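Local coordinates for paenibacillus xanthan lyase (PDB 6F2P), which cleaves the polysaccharide xanthan by an eliminative reaction, probably releasing the terminal mannose of its side chains, at residues K12-M16 / D239-I243; S231-S235 / T298-S302; N546-L550 / K623-A629. Residues are numbered along the deposited sequence.

Contact 1: residues K12-M16 / D239-I243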
loop_
_atom_site.group_PDB
_atom_site.type_symbol
_atom_site.label_atom_id
_atom_site.label_comp_id
_atom_site.label_asym_id
_atom_site.label_seq_id
_atom_site.Cartn_x
_atom_site.Cartn_y
_atom_site.Cartn_z
ATOM N N LYS A 12 18.613 -12.782 -36.592
ATOM C CA LYS A 12 18.530 -12.896 -35.146
ATOM C C LYS A 12 17.097 -13.243 -34.730
ATOM O O LYS A 12 16.880 -14.103 -33.878
ATOM C CB LYS A 12 18.957 -11.585 -34.514
ATOM C CG LYS A 12 19.256 -11.666 -33.041
ATOM C CD LYS A 12 19.303 -10.262 -32.497
ATOM C CE LYS A 12 19.971 -10.196 -31.148
ATOM N NZ LYS A 12 20.399 -8.785 -30.908
ATOM N N TYR A 13 16.125 -12.587 -35.363
ATOM C CA TYR A 13 14.710 -12.771 -35.040
ATOM C C TYR A 13 14.239 -14.149 -35.441
ATOM O O TYR A 13 13.552 -14.830 -34.676
ATOM C CB TYR A 13 13.848 -11.729 -35.759
ATOM C CG TYR A 13 12.408 -11.710 -35.294
ATOM C CD1 TYR A 13 12.102 -11.452 -33.968
ATOM C CD2 TYR A 13 11.358 -11.931 -36.177
ATOM C CE1 TYR A 13 10.794 -11.426 -33.523
ATOM C CE2 TYR A 13 10.039 -11.904 -35.742
ATOM C CZ TYR A 13 9.765 -11.654 -34.407
ATOM O OH TYR A 13 8.465 -11.622 -33.938
ATOM N N LYS A 14 14.606 -14.539 -36.659
ATOM C CA LYS A 14 14.245 -15.841 -37.189
ATOM C C LYS A 14 14.779 -16.926 -36.270
ATOM O O LYS A 14 14.063 -17.868 -35.928
ATOM C CB LYS A 14 14.777 -16.019 -38.610
ATOM C CG LYS A 14 14.546 -17.406 -39.177
ATOM C CD LYS A 14 14.820 -17.462 -40.665
ATOM C CE LYS A 14 14.973 -18.901 -41.132
ATOM N NZ LYS A 14 15.020 -18.976 -42.616
ATOM N N ALA A 15 16.026 -16.774 -35.839
ATOM C CA ALA A 15 16.606 -17.699 -34.869
ATOM C C ALA A 15 15.831 -17.754 -33.533
ATOM O O ALA A 15 15.812 -18.786 -32.863
ATOM C CB ALA A 15 18.052 -17.364 -34.638
ATOM N N MET A 16 15.186 -16.659 -33.143
ATOM C CA MET A 16 14.319 -16.711 -31.961
ATOM C C MET A 16 13.082 -17.548 -32.264
ATOM O O MET A 16 12.604 -18.311 -31.424
ATOM C CB MET A 16 13.882 -15.315 -31.518
ATOM C CG MET A 16 15.011 -14.369 -31.164
ATOM S SD MET A 16 14.412 -12.677 -30.972
ATOM C CE MET A 16 13.647 -12.768 -29.352
ATOM N N ASP A 239 11.673 -8.712 -25.228
ATOM C CA ASP A 239 11.969 -9.220 -26.561
ATOM C C ASP A 239 12.449 -8.104 -27.471
ATOM O O ASP A 239 13.429 -8.274 -28.191
ATOM C CB ASP A 239 10.777 -9.964 -27.175
ATOM C CG ASP A 239 10.733 -11.430 -26.770
ATOM O OD1 ASP A 239 11.648 -11.887 -26.049
ATOM O OD2 ASP A 239 9.786 -12.133 -27.183
ATOM N N LEU A 240 11.773 -6.961 -27.430
ATOM C CA LEU A 240 12.193 -5.821 -28.236
ATOM C C LEU A 240 13.600 -5.360 -27.885
ATOM O O LEU A 240 14.402 -5.063 -28.772
ATOM C CB LEU A 240 11.228 -4.659 -28.086
ATOM C CG LEU A 240 10.280 -4.501 -29.268
ATOM C CD1 LEU A 240 9.579 -3.168 -29.178
ATOM C CD2 LEU A 240 11.042 -4.623 -30.578
ATOM N N ILE A 241 13.900 -5.303 -26.594
ATOM C CA ILE A 241 15.239 -4.933 -26.159
ATOM C C ILE A 241 16.268 -5.909 -26.720
ATOM O O ILE A 241 17.295 -5.489 -27.254
ATOM C CB ILE A 241 15.342 -4.857 -24.626
ATOM C CG1 ILE A 241 14.665 -3.589 -24.114
ATOM C CG2 ILE A 241 16.792 -4.888 -24.174
ATOM C CD1 ILE A 241 14.337 -3.669 -22.640
ATOM N N PHE A 242 15.973 -7.203 -26.620
ATOM C CA PHE A 242 16.894 -8.240 -27.077
ATOM C C PHE A 242 17.165 -8.171 -28.581
ATOM O O PHE A 242 18.310 -8.282 -29.011
ATOM C CB PHE A 242 16.363 -9.620 -26.710
ATOM C CG PHE A 242 17.165 -10.752 -27.281
ATOM C CD1 PHE A 242 18.280 -11.228 -26.618
ATOM C CD2 PHE A 242 16.790 -11.359 -28.477
ATOM C CE1 PHE A 242 19.021 -12.278 -27.138
ATOM C CE2 PHE A 242 17.526 -12.413 -29.004
ATOM C CZ PHE A 242 18.644 -12.871 -28.332
ATOM N N ILE A 243 16.112 -8.002 -29.374
ATOM C CA ILE A 243 16.245 -7.944 -30.829
ATOM C C ILE A 243 17.054 -6.722 -31.267
ATOM O O ILE A 243 18.012 -6.824 -32.047
ATOM C CB ILE A 243 14.852 -7.924 -31.517
ATOM C CG1 ILE A 243 14.072 -9.189 -31.169
ATOM C CG2 ILE A 243 14.973 -7.792 -33.034
ATOM C CD1 ILE A 243 12.588 -9.086 -31.434
#
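K12 ties two helices together through the backbone of the second. Its NZ donates to the carbonyl oxygens of two consecutive residues, to F242 O at 2.9 Å and to I243 O at 3.3 Å. Both acceptors belong to the last turn of helix 229-244, the end where carbonyls point out along the axis and where a positive charge suits the helix dipole. All four side-chain torsions of K12 are t, so the lysine spans the gap fully extended. On the way it lies over the F242 ring: NZ is 5.0 Å from the ring centroid and only 8° off the normal, a cation-pi contact, while CE makes a CH-pi contact at 4.2 Å. F242 has a second cation-pi partner in R305. The two helices illustrate how the N-terminal domain of a family 8 polysaccharide lyase, an (α/α) toroid, draws its first helix against one more than 200 residues later; the segment axes come no closer than 11.2 Å, with 134° between their N-to-C directions. M16, one turn after K12, fills the space between them. Its sulfur stands at the edge of the F242 ring, 4.8 Å from the centroid, in a Met-aromatic contact, with M16 CE 3.6 Å from F242 CD2; M16 SD also lies 3.5 Å from I243 CG1. Y13 adds its CD1 to I243 CD1 at 3.5 Å and sends its hydroxyl on to D136. Helix 168-184 underlies this apolar patch, I180 touching Y13 and I183 touching I243.

Contact 2: residues S231-S235 / T298-S302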
loop_
_atom_site.group_PDB
_atom_site.type_symbol
_atom_site.label_atom_id
_atom_site.label_comp_id
_atom_site.label_asym_id
_atom_site.label_seq_id
_atom_site.Cartn_x
_atom_site.Cartn_y
_atom_site.Cartn_z
ATOM N N SER A 231 2.796 -9.072 -16.993
ATOM C CA SER A 231 3.521 -10.201 -17.527
ATOM C C SER A 231 3.712 -10.055 -19.046
ATOM O O SER A 231 4.826 -10.211 -19.554
ATOM C CB SER A 231 2.759 -11.477 -17.185
ATOM O OG SER A 231 3.589 -12.607 -17.320
ATOM N N GLU A 232 2.642 -9.731 -19.769
ATOM C CA GLU A 232 2.776 -9.575 -21.211
ATOM C C GLU A 232 3.573 -8.329 -21.627
ATOM O O GLU A 232 4.271 -8.363 -22.637
ATOM C CB GLU A 232 1.440 -9.754 -21.976
ATOM C CG GLU A 232 0.429 -8.619 -21.916
ATOM C CD GLU A 232 -1.021 -9.110 -22.083
ATOM O OE1 GLU A 232 -1.486 -9.942 -21.268
ATOM O OE2 GLU A 232 -1.706 -8.660 -23.025
ATOM N N LEU A 233 3.503 -7.251 -20.849
ATOM C CA LEU A 233 4.367 -6.101 -21.107
ATOM C C LEU A 233 5.826 -6.508 -20.953
ATOM O O LEU A 233 6.638 -6.282 -21.851
ATOM C CB LEU A 233 4.071 -4.945 -20.162
ATOM C CG LEU A 233 2.794 -4.125 -20.312
ATOM C CD1 LEU A 233 2.816 -2.998 -19.290
ATOM C CD2 LEU A 233 2.654 -3.553 -21.703
ATOM N N LEU A 234 6.152 -7.117 -19.814
ATOM C CA LEU A 234 7.505 -7.605 -19.564
ATOM C C LEU A 234 8.023 -8.438 -20.734
ATOM O O LEU A 234 9.174 -8.288 -21.156
ATOM C CB LEU A 234 7.556 -8.439 -18.283
ATOM C CG LEU A 234 8.918 -9.085 -17.984
ATOM C CD1 LEU A 234 9.991 -8.056 -17.618
ATOM C CD2 LEU A 234 8.811 -10.131 -16.902
ATOM N N SER A 235 7.165 -9.303 -21.263
ATOM C CA SER A 235 7.569 -10.200 -22.340
ATOM C C SER A 235 7.954 -9.447 -23.604
ATOM O O SER A 235 9.076 -9.579 -24.094
ATOM C CB SER A 235 6.455 -11.189 -22.662
ATOM O OG SER A 235 6.972 -12.268 -23.414
ATOM N N THR A 298 6.243 -17.606 -19.082
ATOM C CA THR A 298 6.537 -16.397 -19.850
ATOM C C THR A 298 7.491 -15.470 -19.084
ATOM O O THR A 298 8.334 -14.793 -19.682
ATOM C CB THR A 298 5.243 -15.635 -20.235
ATOM O OG1 THR A 298 5.580 -14.423 -20.919
ATOM C CG2 THR A 298 4.431 -15.285 -18.993
ATOM N N VAL A 299 7.369 -15.460 -17.760
ATOM C CA VAL A 299 8.216 -14.611 -16.939
ATOM C C VAL A 299 9.641 -15.154 -16.885
ATOM O O VAL A 299 10.613 -14.402 -17.045
ATOM C CB VAL A 299 7.667 -14.477 -15.512
ATOM C CG1 VAL A 299 8.605 -13.642 -14.680
ATOM C CG2 VAL A 299 6.281 -13.859 -15.533
ATOM N N MET A 300 9.763 -16.460 -16.652
ATOM C CA MET A 300 11.069 -17.115 -16.671
ATOM C C MET A 300 11.750 -16.884 -18.016
ATOM O O MET A 300 12.956 -16.647 -18.076
ATOM C CB MET A 300 10.938 -18.610 -16.388
ATOM C CG MET A 300 10.429 -18.909 -14.992
ATOM S SD MET A 300 10.070 -20.648 -14.673
ATOM C CE MET A 300 11.624 -21.443 -15.051
ATOM N N ALA A 301 10.959 -16.928 -19.086
ATOM C CA ALA A 301 11.475 -16.722 -20.435
ATOM C C ALA A 301 11.944 -15.292 -20.596
ATOM O O ALA A 301 12.983 -15.035 -21.197
ATOM C CB ALA A 301 10.411 -17.054 -21.483
ATOM N N SER A 302 11.171 -14.364 -20.053
ATOM C CA SER A 302 11.509 -12.953 -20.139
ATOM C C SER A 302 12.787 -12.655 -19.374
ATOM O O SER A 302 13.583 -11.810 -19.792
ATOM C CB SER A 302 10.365 -12.099 -19.597
ATOM O OG SER A 302 9.236 -12.139 -20.455
HETATM O O HOH W 1 6.540 -12.290 -19.317
#
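L234 lies across S302 and V299, its CD2 3.7 Å from S302 CB and 4.2 Å from V299 CG1. This leucine and V299 also touch Y267 of helix 256-267, so the apolar side of the interface continues into a third helix. The two segments run nearly in the same direction, 28° apart, although in sequence that third helix comes between them. Such an order is consistent with the alternating up-and-down course of an (α/α) toroid, in which every second helix points the same way. Small residues permit the close approach: the axes are 9.3 Å apart, and the CA atoms of S235 and S302 come within 5.3 Å of each other. At that point S302 OG is only 3.2 Å from S235 CA, yet its hydroxyl donates back to its own helix, to T298 O at 2.9 Å. S231 OG likewise rests on carbon, 3.3 Å from T298 CG2 and 3.5 Å from V299 CG2. The polar link is left to a water, which donates to S231 O at 2.7 Å and is hydrogen-bonded to T298 OG1 at 2.8 Å. The general lesson is that serine and threonine in a helix interface can act chiefly as small packing residues: here a water joins the helices, bound to a main-chain carbonyl on one side and a single hydroxyl on the other, with no direct hydrogen bond between these segments.

Contact 3: residues N546-L550 / K623-A629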
loop_
_atom_site.group_PDB
_atom_site.type_symbol
_atom_site.label_atom_id
_atom_site.label_comp_id
_atom_site.label_asym_id
_atom_site.label_seq_id
_atom_site.Cartn_x
_atom_site.Cartn_y
_atom_site.Cartn_z
ATOM N N ASN A 546 -7.542 -27.086 19.931
ATOM C CA ASN A 546 -6.340 -26.374 20.347
ATOM C C ASN A 546 -5.336 -26.288 19.217
ATOM O O ASN A 546 -4.779 -25.226 18.920
ATOM C CB ASN A 546 -5.700 -27.071 21.543
ATOM C CG ASN A 546 -6.593 -27.071 22.754
ATOM O OD1 ASN A 546 -7.323 -26.104 23.001
ATOM N ND2 ASN A 546 -6.556 -28.159 23.518
ATOM N N TYR A 547 -5.097 -27.428 18.589
ATOM C CA TYR A 547 -4.219 -27.462 17.441
ATOM C C TYR A 547 -4.664 -28.530 16.450
ATOM O O TYR A 547 -5.466 -29.404 16.782
ATOM C CB TYR A 547 -2.760 -27.657 17.865
ATOM C CG TYR A 547 -2.519 -28.785 18.848
ATOM C CD1 TYR A 547 -2.713 -28.600 20.213
ATOM C CD2 TYR A 547 -2.069 -30.027 18.413
ATOM C CE1 TYR A 547 -2.481 -29.629 21.117
ATOM C CE2 TYR A 547 -1.836 -31.056 19.303
ATOM C CZ TYR A 547 -2.039 -30.856 20.654
ATOM O OH TYR A 547 -1.802 -31.883 21.549
ATOM N N ILE A 548 -4.152 -28.431 15.228
ATOM C CA ILE A 548 -4.499 -29.339 14.153
ATOM C C ILE A 548 -3.238 -29.558 13.328
ATOM O O ILE A 548 -2.455 -28.627 13.130
ATOM C CB ILE A 548 -5.598 -28.727 13.248
ATOM C CG1 ILE A 548 -6.923 -28.600 13.997
ATOM C CG2 ILE A 548 -5.816 -29.566 11.997
ATOM C CD1 ILE A 548 -8.065 -28.119 13.129
ATOM N N HIS A 549 -3.032 -30.782 12.853
ATOM C CA HIS A 549 -1.944 -31.047 11.927
ATOM C C HIS A 549 -2.487 -31.772 10.701
ATOM O O HIS A 549 -3.133 -32.811 10.820
ATOM C CB HIS A 549 -0.844 -31.868 12.594
ATOM C CG HIS A 549 0.304 -32.189 11.688
ATOM N ND1 HIS A 549 0.262 -33.213 10.767
ATOM C CD2 HIS A 549 1.527 -31.617 11.558
ATOM C CE1 HIS A 549 1.407 -33.260 10.110
ATOM N NE2 HIS A 549 2.193 -32.304 10.571
ATOM N N LEU A 550 -2.232 -31.204 9.526
ATOM C CA LEU A 550 -2.631 -31.801 8.263
ATOM C C LEU A 550 -1.380 -32.178 7.489
ATOM O O LEU A 550 -0.571 -31.308 7.163
ATOM C CB LEU A 550 -3.462 -30.819 7.438
ATOM C CG LEU A 550 -3.721 -31.316 6.010
ATOM C CD1 LEU A 550 -4.448 -32.642 6.052
ATOM C CD2 LEU A 550 -4.498 -30.305 5.168
ATOM N N LYS A 623 5.783 -28.109 9.909
ATOM C CA LYS A 623 6.092 -28.672 11.219
ATOM C C LYS A 623 5.458 -30.040 11.393
ATOM O O LYS A 623 4.360 -30.295 10.893
ATOM C CB LYS A 623 5.632 -27.745 12.347
ATOM C CG LYS A 623 6.689 -26.787 12.819
ATOM C CD LYS A 623 6.146 -25.793 13.855
ATOM C CE LYS A 623 7.261 -24.877 14.351
ATOM N NZ LYS A 623 8.201 -24.533 13.231
ATOM N N THR A 624 6.155 -30.911 12.115
ATOM C CA THR A 624 5.614 -32.208 12.462
ATOM C C THR A 624 4.437 -32.018 13.399
ATOM O O THR A 624 4.230 -30.929 13.937
ATOM C CB THR A 624 6.655 -33.080 13.165
ATOM O OG1 THR A 624 6.991 -32.500 14.432
ATOM C CG2 THR A 624 7.907 -33.204 12.305
ATOM N N SER A 625 3.673 -33.087 13.586
ATOM C CA SER A 625 2.502 -33.060 14.440
ATOM C C SER A 625 2.871 -32.738 15.881
ATOM O O SER A 625 2.154 -31.996 16.554
ATOM C CB SER A 625 1.779 -34.407 14.374
ATOM O OG SER A 625 0.679 -34.429 15.264
ATOM N N SER A 626 3.983 -33.301 16.350
ATOM C CA SER A 626 4.408 -33.117 17.737
ATOM C C SER A 626 4.956 -31.718 17.947
ATOM O O SER A 626 4.798 -31.134 19.024
ATOM C CB SER A 626 5.473 -34.140 18.133
ATOM O OG SER A 626 6.657 -33.943 17.383
ATOM N N ALA A 627 5.611 -31.192 16.917
ATOM C CA ALA A 627 6.133 -29.836 16.962
ATOM C C ALA A 627 4.967 -28.857 17.071
ATOM O O ALA A 627 5.017 -27.896 17.856
ATOM C CB ALA A 627 6.978 -29.542 15.729
ATOM N N VAL A 628 3.916 -29.112 16.293
ATOM C CA VAL A 628 2.709 -28.292 16.369
ATOM C C VAL A 628 2.155 -28.299 17.789
ATOM O O VAL A 628 1.916 -27.241 18.381
ATOM C CB VAL A 628 1.622 -28.765 15.396
ATOM C CG1 VAL A 628 0.323 -28.024 15.672
ATOM C CG2 VAL A 628 2.078 -28.553 13.960
ATOM N N ALA A 629 1.973 -29.499 18.330
ATOM C CA ALA A 629 1.558 -29.659 19.714
ATOM C C ALA A 629 2.506 -28.886 20.628
ATOM O O ALA A 629 2.076 -28.163 21.533
ATOM C CB ALA A 629 1.546 -31.126 20.083
#
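A short helix packed along a strand, on the outer face of the super-sandwich domain, makes this contact. Strand 546-550 and helix 625-629 run almost antiparallel, at 161°, with their axes 8.2 Å apart. Strand alternation decides who takes part: Y547 and H549 point their CA-to-CB bonds at the helix, whereas I548 between them points away. Both rings are covered by the helix. A629 CA sits over the Y547 ring, 3.8 Å from its centroid, and S625 CB over the H549 ring at 4.0 Å, each a CH-pi contact. V628 wedges between them, its CG1 3.8 Å from Y547 CB and its CG2 3.9 Å from H549 CD2. H549 NE2 adds a weak hydrogen bond to K623 O at 3.0 Å, just ahead of the helix, and another weak one to D558. The helix start is fixed by T624, an N-cap residue whose OG1 accepts from A627 N at 3.1 Å. Within the sheet the strand is flanked by strands 525-527 and 559-563, and I548 reaches L602 on strand 595-607 of the facing sheet, so the helix covers the side of this strand opposite the sandwich interior.

Overall arrangement
Contacts 1 and 2 share helix 229-244, which meets helix 292-307 through its earlier part and helix 4-18 through its last turns; their centres are 14 Å apart. Along the chain their segments alternate, so helix 229-244 is held against both the first helix, 4-18, and the later helix 292-307 of the toroid domain. Contact 3 follows in series, in the super-sandwich domain, 40 Å from contact 2 and 52 Å from contact 1 between centres, touching neither. Its helix 625-633 comes after strand 613-621 of the nine-stranded sheet and before strand 637-642, which opens the next sheet. The pattern is modular: two contacts join helices within one domain, the third a helix to a distant sheet.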